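Local coordinates for protein BolA (Coxiella burnetii, PDB 3TR3) that is of unknown function but, as a BolA/IbaG family member, probably takes part in stress-induced cellular processes, perhaps linked to iron-sulfur cluster handling, at residues P40-Q45 and L71-P76; H31-V36 and S64-L69; S21-A26 and A35-P40. One frame throughout, in Å; residues are numbered along the deposited sequence.

Interaction 1: residues P40-Q45 and L71-P76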
loop_
_atom_site.group_PDB
_atom_site.type_symbol
_atom_site.label_atom_id
_atom_site.label_comp_id
_atom_site.label_asym_id
_atom_site.label_seq_id
_atom_site.Cartn_x
_atom_site.Cartn_y
_atom_site.Cartn_z
ATOM N N PRO B 40 8.785 4.896 12.324
ATOM C CA PRO B 40 10.052 5.175 13.025
ATOM C C PRO B 40 9.986 4.819 14.526
ATOM O O PRO B 40 11.017 4.588 15.145
ATOM C CB PRO B 40 10.254 6.687 12.810
ATOM C CG PRO B 40 8.856 7.228 12.582
ATOM C CD PRO B 40 8.151 6.132 11.821
ATOM N N THR B 41 8.779 4.735 15.077
ATOM C CA THR B 41 8.554 4.340 16.467
ATOM C C THR B 41 8.989 2.886 16.760
ATOM O O THR B 41 9.196 2.493 17.911
ATOM C CB THR B 41 7.057 4.591 16.843
ATOM O OG1 THR B 41 6.792 5.998 16.803
ATOM C CG2 THR B 41 6.691 4.066 18.206
ATOM N N PHE B 42 9.134 2.080 15.718
ATOM C CA PHE B 42 9.556 0.686 15.903
ATOM C C PHE B 42 11.058 0.630 16.204
ATOM O O PHE B 42 11.579 -0.416 16.560
ATOM C CB PHE B 42 9.259 -0.193 14.668
ATOM C CG PHE B 42 7.792 -0.288 14.287
ATOM C CD1 PHE B 42 6.794 -0.148 15.231
ATOM C CD2 PHE B 42 7.425 -0.544 12.963
ATOM C CE1 PHE B 42 5.442 -0.245 14.850
ATOM C CE2 PHE B 42 6.087 -0.656 12.585
ATOM C CZ PHE B 42 5.085 -0.509 13.547
ATOM N N GLU B 43 11.763 1.747 16.055
ATOM C CA GLU B 43 13.208 1.721 16.324
ATOM C C GLU B 43 13.496 1.232 17.738
ATOM O O GLU B 43 12.992 1.805 18.727
ATOM C CB GLU B 43 13.855 3.080 16.065
ATOM C CG GLU B 43 15.359 3.055 16.116
ATOM C CD GLU B 43 15.994 2.234 15.000
ATOM O OE1 GLU B 43 15.783 2.573 13.786
ATOM O OE2 GLU B 43 16.709 1.256 15.349
ATOM N N GLY B 44 14.254 0.142 17.846
ATOM C CA GLY B 44 14.673 -0.365 19.161
ATOM C C GLY B 44 13.626 -1.252 19.815
ATOM O O GLY B 44 13.788 -1.665 20.956
ATOM N N GLN B 45 12.543 -1.567 19.104
ATOM C CA GLN B 45 11.471 -2.349 19.709
ATOM C C GLN B 45 11.527 -3.758 19.132
ATOM O O GLN B 45 11.824 -3.953 17.970
ATOM C CB GLN B 45 10.101 -1.695 19.466
ATOM C CG GLN B 45 10.003 -0.247 19.896
ATOM C CD GLN B 45 10.319 -0.060 21.396
ATOM O OE1 GLN B 45 10.012 -0.936 22.212
ATOM N NE2 GLN B 45 10.953 1.072 21.755
ATOM N N LEU B 71 1.537 -9.496 9.994
ATOM C CA LEU B 71 2.246 -8.193 9.841
ATOM C C LEU B 71 3.715 -8.326 9.514
ATOM O O LEU B 71 4.375 -9.225 10.012
ATOM C CB LEU B 71 2.150 -7.288 11.100
ATOM C CG LEU B 71 0.802 -6.879 11.687
ATOM C CD1 LEU B 71 0.939 -6.301 13.171
ATOM C CD2 LEU B 71 0.071 -5.883 10.762
ATOM N N LYS B 72 4.204 -7.429 8.662
ATOM C CA LYS B 72 5.629 -7.111 8.617
ATOM C C LYS B 72 5.807 -5.648 8.995
ATOM O O LYS B 72 5.188 -4.773 8.392
ATOM C CB LYS B 72 6.270 -7.383 7.272
ATOM C CG LYS B 72 6.281 -8.831 6.866
ATOM C CD LYS B 72 6.675 -8.980 5.373
ATOM C CE LYS B 72 6.726 -10.447 4.968
ATOM N NZ LYS B 72 6.988 -10.601 3.519
ATOM N N THR B 73 6.653 -5.406 10.005
ATOM C CA THR B 73 6.840 -4.076 10.596
ATOM C C THR B 73 8.265 -3.585 10.418
ATOM O O THR B 73 9.195 -4.238 10.849
ATOM C CB THR B 73 6.480 -4.090 12.108
ATOM O OG1 THR B 73 7.095 -5.216 12.750
ATOM C CG2 THR B 73 4.942 -4.163 12.290
ATOM N N TYR B 74 8.440 -2.441 9.766
ATOM C CA TYR B 74 9.773 -1.932 9.490
ATOM C C TYR B 74 9.899 -0.501 9.970
ATOM O O TYR B 74 8.927 0.246 10.000
ATOM C CB TYR B 74 10.103 -1.951 7.979
ATOM C CG TYR B 74 10.061 -3.323 7.322
ATOM C CD1 TYR B 74 11.134 -4.203 7.413
ATOM C CD2 TYR B 74 8.943 -3.729 6.597
ATOM C CE1 TYR B 74 11.087 -5.458 6.833
ATOM C CE2 TYR B 74 8.888 -4.970 6.003
ATOM C CZ TYR B 74 9.952 -5.839 6.119
ATOM O OH TYR B 74 9.872 -7.080 5.502
ATOM N N THR B 75 11.112 -0.112 10.333
ATOM C CA THR B 75 11.393 1.300 10.385
ATOM C C THR B 75 11.616 1.752 8.955
ATOM O O THR B 75 12.014 0.966 8.099
ATOM C CB THR B 75 12.669 1.636 11.202
ATOM O OG1 THR B 75 13.822 1.020 10.605
ATOM C CG2 THR B 75 12.513 1.216 12.663
ATOM N N PRO B 76 11.387 3.034 8.700
ATOM C CA PRO B 76 11.736 3.607 7.403
ATOM C C PRO B 76 13.151 3.250 6.967
ATOM O O PRO B 76 13.330 2.903 5.796
ATOM C CB PRO B 76 11.585 5.109 7.629
ATOM C CG PRO B 76 10.589 5.241 8.768
ATOM C CD PRO B 76 10.702 3.993 9.595
HETATM O O HOH W 1 16.262 0.851 11.951
#
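F42 lies crosswise to T73, with its ring against the C-terminal end of strand 68-74, a compact example of how a loop is pinned to a strand without direct polar bonds. Its CG stands anti to the carbonyl carbon (chi1 -61°), which sends CE2 to within 3.5 Å of T73 CB at an oblique slant. The carbonyl of the next residue meets the ring at its edge: F42 CD2 is 3.4 Å from Y74 O. Beside it, the T75 methyl touches the residue just after the short 3-10 turn, T75 CG2 coming to 3.5 Å from E43 N. That same N-H is bonded back to P40 O within the turn. The E43 chain bends at chi2 (66°), bringing its carboxylate alongside T75. A water then joins the two, 2.6 Å from E43 OE1 and 2.8 Å from T75 OG1. The hydroxyl has a second task, capping E78 N at the start of helix 76-80. At the far end the two proline rings cross at about a right angle, P40 CD lying 4.0 Å from P76 CD. R50 of helix 47-57 ties the set together, bonding to T73 O and Q45 O. This is the start of a beta-alpha-alpha-beta crossover, packed against the end of its returning strand, as in the class II KH-like fold of BolA proteins.

Interaction 2: residues H31-V36 and S64-L69. With CO (cobalt (II) ion), chain D.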
loop_
_atom_site.group_PDB
_atom_site.type_symbol
_atom_site.label_atom_id
_atom_site.label_comp_id
_atom_site.label_asym_id
_atom_site.label_seq_id
_atom_site.Cartn_x
_atom_site.Cartn_y
_atom_site.Cartn_z
ATOM N N HIS B 31 -11.252 -11.499 5.639
ATOM C CA HIS B 31 -11.024 -12.335 6.820
ATOM C C HIS B 31 -9.548 -12.505 7.115
ATOM O O HIS B 31 -9.130 -12.274 8.232
ATOM C CB HIS B 31 -11.743 -13.705 6.703
ATOM C CG HIS B 31 -13.176 -13.615 7.092
ATOM N ND1 HIS B 31 -14.117 -12.997 6.296
ATOM C CD2 HIS B 31 -13.800 -13.922 8.257
ATOM C CE1 HIS B 31 -15.274 -12.957 6.941
ATOM N NE2 HIS B 31 -15.109 -13.511 8.128
ATOM N N HIS B 32 -8.751 -12.910 6.128
ATOM C CA HIS B 32 -7.305 -13.001 6.346
ATOM C C HIS B 32 -6.573 -11.857 5.613
ATOM O O HIS B 32 -6.819 -11.597 4.463
ATOM C CB HIS B 32 -6.768 -14.402 5.991
ATOM C CG HIS B 32 -7.183 -15.480 6.963
ATOM N ND1 HIS B 32 -6.293 -16.108 7.821
ATOM C CD2 HIS B 32 -8.404 -16.017 7.242
ATOM C CE1 HIS B 32 -6.939 -16.997 8.555
ATOM N NE2 HIS B 32 -8.229 -16.964 8.218
ATOM N N PHE B 33 -5.735 -11.118 6.322
ATOM C CA PHE B 33 -5.057 -9.969 5.758
ATOM C C PHE B 33 -3.551 -10.054 6.059
ATOM O O PHE B 33 -3.129 -10.788 6.961
ATOM C CB PHE B 33 -5.612 -8.674 6.362
ATOM C CG PHE B 33 -7.065 -8.415 6.071
ATOM C CD1 PHE B 33 -7.442 -7.633 4.966
ATOM C CD2 PHE B 33 -8.058 -8.912 6.914
ATOM C CE1 PHE B 33 -8.803 -7.355 4.715
ATOM C CE2 PHE B 33 -9.426 -8.661 6.662
ATOM C CZ PHE B 33 -9.798 -7.889 5.570
ATOM N N GLU B 34 -2.767 -9.310 5.279
ATOM C CA GLU B 34 -1.341 -9.072 5.516
ATOM C C GLU B 34 -1.108 -7.601 5.316
ATOM O O GLU B 34 -1.649 -6.996 4.389
ATOM C CB GLU B 34 -0.456 -9.814 4.519
ATOM C CG GLU B 34 -0.605 -11.312 4.521
ATOM C CD GLU B 34 -0.091 -11.936 3.224
ATOM O OE1 GLU B 34 0.104 -11.191 2.228
ATOM O OE2 GLU B 34 0.117 -13.173 3.202
ATOM N N ALA B 35 -0.284 -7.021 6.176
ATOM C CA ALA B 35 0.038 -5.616 6.083
ATOM C C ALA B 35 1.540 -5.435 6.298
ATOM O O ALA B 35 2.149 -6.167 7.079
ATOM C CB ALA B 35 -0.781 -4.810 7.119
ATOM N N VAL B 36 2.135 -4.494 5.568
ATOM C CA VAL B 36 3.521 -4.130 5.744
ATOM C C VAL B 36 3.402 -2.718 6.239
ATOM O O VAL B 36 2.734 -1.901 5.604
ATOM C CB VAL B 36 4.350 -4.188 4.443
ATOM C CG1 VAL B 36 5.812 -3.886 4.724
ATOM C CG2 VAL B 36 4.193 -5.560 3.746
ATOM N N SER B 64 -13.039 -7.066 17.213
ATOM C CA SER B 64 -14.341 -7.506 16.689
ATOM C C SER B 64 -14.468 -7.691 15.154
ATOM O O SER B 64 -15.243 -8.521 14.708
ATOM C CB SER B 64 -15.427 -6.527 17.155
ATOM O OG SER B 64 -15.674 -6.723 18.535
ATOM N N ASP B 65 -13.736 -6.910 14.358
ATOM C CA ASP B 65 -13.974 -6.860 12.901
ATOM C C ASP B 65 -12.996 -7.661 12.050
ATOM O O ASP B 65 -13.397 -8.227 11.034
ATOM C CB ASP B 65 -13.973 -5.419 12.382
ATOM C CG ASP B 65 -15.009 -4.550 13.066
ATOM O OD1 ASP B 65 -16.007 -5.091 13.625
ATOM O OD2 ASP B 65 -14.824 -3.314 13.027
ATOM N N ILE B 66 -11.716 -7.683 12.455
ATOM C CA ILE B 66 -10.656 -8.301 11.676
ATOM C C ILE B 66 -10.375 -9.696 12.207
ATOM O O ILE B 66 -9.891 -9.840 13.319
ATOM C CB ILE B 66 -9.375 -7.464 11.719
ATOM C CG1 ILE B 66 -9.643 -6.019 11.327
ATOM C CG2 ILE B 66 -8.266 -8.061 10.867
ATOM C CD1 ILE B 66 -8.410 -5.178 11.444
ATOM N N HIS B 67 -10.686 -10.720 11.412
ATOM C CA HIS B 67 -10.519 -12.099 11.845
ATOM C C HIS B 67 -9.029 -12.464 12.008
ATOM O O HIS B 67 -8.620 -13.035 13.036
ATOM C CB HIS B 67 -11.318 -13.037 10.893
ATOM C CG HIS B 67 -10.895 -14.480 10.907
ATOM N ND1 HIS B 67 -11.311 -15.378 11.868
ATOM C CD2 HIS B 67 -10.143 -15.194 10.028
ATOM C CE1 HIS B 67 -10.800 -16.569 11.611
ATOM N NE2 HIS B 67 -10.088 -16.482 10.500
ATOM N N ALA B 68 -8.202 -12.137 11.017
ATOM C CA ALA B 68 -6.772 -12.498 11.081
ATOM C C ALA B 68 -5.944 -11.477 10.357
ATOM O O ALA B 68 -6.341 -10.997 9.287
ATOM C CB ALA B 68 -6.517 -13.887 10.520
ATOM N N LEU B 69 -4.831 -11.086 10.973
ATOM C CA LEU B 69 -3.987 -10.058 10.413
ATOM C C LEU B 69 -2.531 -10.392 10.646
ATOM O O LEU B 69 -2.100 -10.414 11.745
ATOM C CB LEU B 69 -4.321 -8.713 11.026
ATOM C CG LEU B 69 -3.371 -7.587 10.629
ATOM C CD1 LEU B 69 -3.278 -7.451 9.081
ATOM C CD2 LEU B 69 -3.817 -6.293 11.269
HETATM CO CO CO D . -9.548 -18.318 9.323
#
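H67, F33 and L69 bury the most surface where strand 68-74 comes alongside strand 32-38, and the three divide the work between a metal site and the hydrophobic interior. H67 holds its CG anti to the backbone N (chi1 160°), so the imidazole reaches across to H32. Both rings offer NE2 to one cobalt ion: H67 NE2 and H32 NE2 each lie 2.2 Å from CO. The two nitrogens approach closely only because they share the metal, and the ring planes are turned 66° to each other. Coordination through NE2 implies that this nitrogen is unprotonated in both rings. The H32 ring is steadied by the methyl of A68, set over one face in a CH-pi contact, with A68 CB 3.8 Å from the ring centroid. H31 adds a third imidazole to the cluster, oblique to H67, its CD2 3.7 Å from H67 CB. D29 accepts the backbone N-H groups of H31 and H32, bracing the segment that presents H32.

The backbones pair in parallel, A68 N giving its proton to H31 O at 2.9 Å. F33 N in turn donates to A68 O at 3.0 Å, the donor lying above the carbonyl plane. On the face opposite H32 and A68, the F33 ring turns an edge to A68 O and its CD2 toward the I66 methyl CG2. L69, with CG anti to its backbone N, curls CD1 back to 3.8 Å from F33 CB and also toward A35. I10 of helix 7-17 packs on F33 and I66 on this buried side. The pair is consistent with the histidines that relatives are thought to use for iron-sulfur clusters; here they form a two-histidine cobalt site at the edge of the BolA fold.

Interaction 3: residues S21-A26 and A35-P40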
loop_
_atom_site.group_PDB
_atom_site.type_symbol
_atom_site.label_atom_id
_atom_site.label_comp_id
_atom_site.label_asym_id
_atom_site.label_seq_id
_atom_site.Cartn_x
_atom_site.Cartn_y
_atom_site.Cartn_z
ATOM N N SER B 21 2.956 6.437 10.955
ATOM C CA SER B 21 3.006 5.170 10.217
ATOM C C SER B 21 2.487 5.300 8.773
ATOM O O SER B 21 1.603 6.106 8.475
ATOM C CB SER B 21 2.333 3.994 10.965
ATOM O OG SER B 21 0.943 4.197 11.147
ATOM N N ARG B 22 3.073 4.508 7.888
ATOM C CA ARG B 22 2.599 4.334 6.506
ATOM C C ARG B 22 2.339 2.858 6.254
ATOM O O ARG B 22 3.260 2.020 6.419
ATOM C CB ARG B 22 3.615 4.884 5.488
ATOM C CG ARG B 22 3.164 4.759 4.004
ATOM C CD ARG B 22 4.081 5.509 3.021
ATOM N NE ARG B 22 4.160 6.942 3.324
ATOM C CZ ARG B 22 5.208 7.711 3.040
ATOM N NH1 ARG B 22 6.280 7.181 2.451
ATOM N NH2 ARG B 22 5.194 9.009 3.352
ATOM N N VAL B 23 1.090 2.517 5.886
ATOM C CA VAL B 23 0.825 1.144 5.422
ATOM C C VAL B 23 1.145 1.022 3.887
ATOM O O VAL B 23 0.338 1.402 3.024
ATOM C CB VAL B 23 -0.605 0.648 5.793
ATOM C CG1 VAL B 23 -0.773 -0.833 5.476
ATOM C CG2 VAL B 23 -0.906 0.912 7.264
ATOM N N ILE B 24 2.346 0.538 3.570
ATOM C CA ILE B 24 2.818 0.507 2.199
ATOM C C ILE B 24 2.227 -0.670 1.401
ATOM O O ILE B 24 2.238 -0.669 0.175
ATOM C CB ILE B 24 4.369 0.520 2.082
ATOM C CG1 ILE B 24 4.967 -0.758 2.654
ATOM C CG2 ILE B 24 4.966 1.829 2.666
ATOM C CD1 ILE B 24 6.424 -0.879 2.343
ATOM N N SER B 25 1.699 -1.659 2.103
ATOM C CA SER B 25 1.022 -2.727 1.434
ATOM C C SER B 25 -0.028 -3.331 2.346
ATOM O O SER B 25 0.268 -3.676 3.467
ATOM C CB SER B 25 2.030 -3.768 0.989
ATOM O OG SER B 25 1.385 -4.982 0.676
ATOM N N ALA B 26 -1.262 -3.431 1.857
ATOM C CA ALA B 26 -2.349 -4.116 2.554
ATOM C C ALA B 26 -3.093 -5.106 1.605
ATOM O O ALA B 26 -3.623 -4.693 0.577
ATOM C CB ALA B 26 -3.324 -3.077 3.129
ATOM N N ALA B 35 -0.284 -7.021 6.176
ATOM C CA ALA B 35 0.038 -5.616 6.083
ATOM C C ALA B 35 1.540 -5.435 6.298
ATOM O O ALA B 35 2.149 -6.167 7.079
ATOM C CB ALA B 35 -0.781 -4.810 7.119
ATOM N N VAL B 36 2.135 -4.494 5.568
ATOM C CA VAL B 36 3.521 -4.130 5.744
ATOM C C VAL B 36 3.402 -2.718 6.239
ATOM O O VAL B 36 2.734 -1.901 5.604
ATOM C CB VAL B 36 4.350 -4.188 4.443
ATOM C CG1 VAL B 36 5.812 -3.886 4.724
ATOM C CG2 VAL B 36 4.193 -5.560 3.746
ATOM N N VAL B 37 3.961 -2.474 7.432
ATOM C CA VAL B 37 3.812 -1.203 8.131
ATOM C C VAL B 37 5.189 -0.617 8.381
ATOM O O VAL B 37 6.095 -1.328 8.841
ATOM C CB VAL B 37 3.062 -1.362 9.479
ATOM C CG1 VAL B 37 2.804 0.010 10.089
ATOM C CG2 VAL B 37 1.750 -2.063 9.268
ATOM N N LEU B 38 5.353 0.656 8.016
ATOM C CA LEU B 38 6.559 1.399 8.309
ATOM C C LEU B 38 6.205 2.384 9.416
ATOM O O LEU B 38 5.173 3.058 9.335
ATOM C CB LEU B 38 7.134 2.145 7.077
ATOM C CG LEU B 38 7.433 1.397 5.760
ATOM C CD1 LEU B 38 8.363 2.160 4.744
ATOM C CD2 LEU B 38 7.941 -0.016 5.969
ATOM N N CYS B 39 7.062 2.451 10.445
ATOM C CA CYS B 39 6.945 3.431 11.525
ATOM C C CYS B 39 8.318 3.628 12.206
ATOM O O CYS B 39 8.954 2.642 12.608
ATOM C CB CYS B 39 5.911 2.955 12.547
ATOM S SG CYS B 39 5.388 4.233 13.691
ATOM N N PRO B 40 8.785 4.896 12.324
ATOM C CA PRO B 40 10.052 5.175 13.025
ATOM C C PRO B 40 9.986 4.819 14.526
ATOM O O PRO B 40 11.017 4.588 15.145
ATOM C CB PRO B 40 10.254 6.687 12.810
ATOM C CG PRO B 40 8.856 7.228 12.582
ATOM C CD PRO B 40 8.151 6.132 11.821
#
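At one end of this antiparallel hairpin the fit is close; farther along, strand 22-28 bulges by one residue and the bonding loosens. R22 and L38 form the tight pair, each giving its N-H to the other's carbonyl: L38 N lies 3.0 Å from R22 O on a nearly straight path (175°), and R22 N lies 2.9 Å from L38 O. The latter oxygen also takes a CA-H contact from S21. I24 fills the outer side beside this pair. Its CG1 occupies the crowded position between the backbone N and the carbonyl carbon (chi1 66°), so the branch folds down over V36, with I24 CG1 3.8 Å from V36 CG1. The side chain as a whole crosses that of L38 at about a right angle, with I24 CG2 4.0 Å from L38 CG.

Looser geometry appears in the backbone just here. I24 and S25 together face V36, a beta bulge in strand 22-28. The bond from I24 N to V36 O is weak, 3.2 Å and bent to 129°, before regular pairing resumes with V36 N 2.9 Å from S25 O. On the buried face, V23 and V37 barely touch across the strands, V23 CG2 and V37 CG2 being 4.5 Å apart; V23 packs instead on I14 of helix 7-17. The outer face is partly open to solvent, and there the R22 side chain swings away from the neighbouring strand toward E15 of its own helix 7-17 and R22 of the second subunit.

S25 uses its hydroxyl on T7 of the second subunit, and S25 and A26 pair in parallel with a strand of that chain. The chemistry therefore implies a hairpin held mainly by backbone bonds and an aliphatic patch, whose bulged strand still has polar groups to carry the sheet across the dimer interface.

From the N terminus, the chain first closes a short hairpin: interaction 3 joins 21-26 to 35-40 across eight intervening residues. Interaction 2 begins on that same second strand and spans helices 47-57 and 59-65 before closing at 64-69. Interaction 1 opens at 40-45, inside the loop that interaction 2 encloses, and closes at 71-76, beyond it, so the two long-range contacts cross. Interaction 3, in contrast, closes before interaction 1 opens, the two sharing P40. Strand 32-38 is the common middle element: one edge pairs with 22-28, the other with 68-74. Interactions 1 and 2 thus secure that last strand at opposite ends, about 19 Å apart between centres.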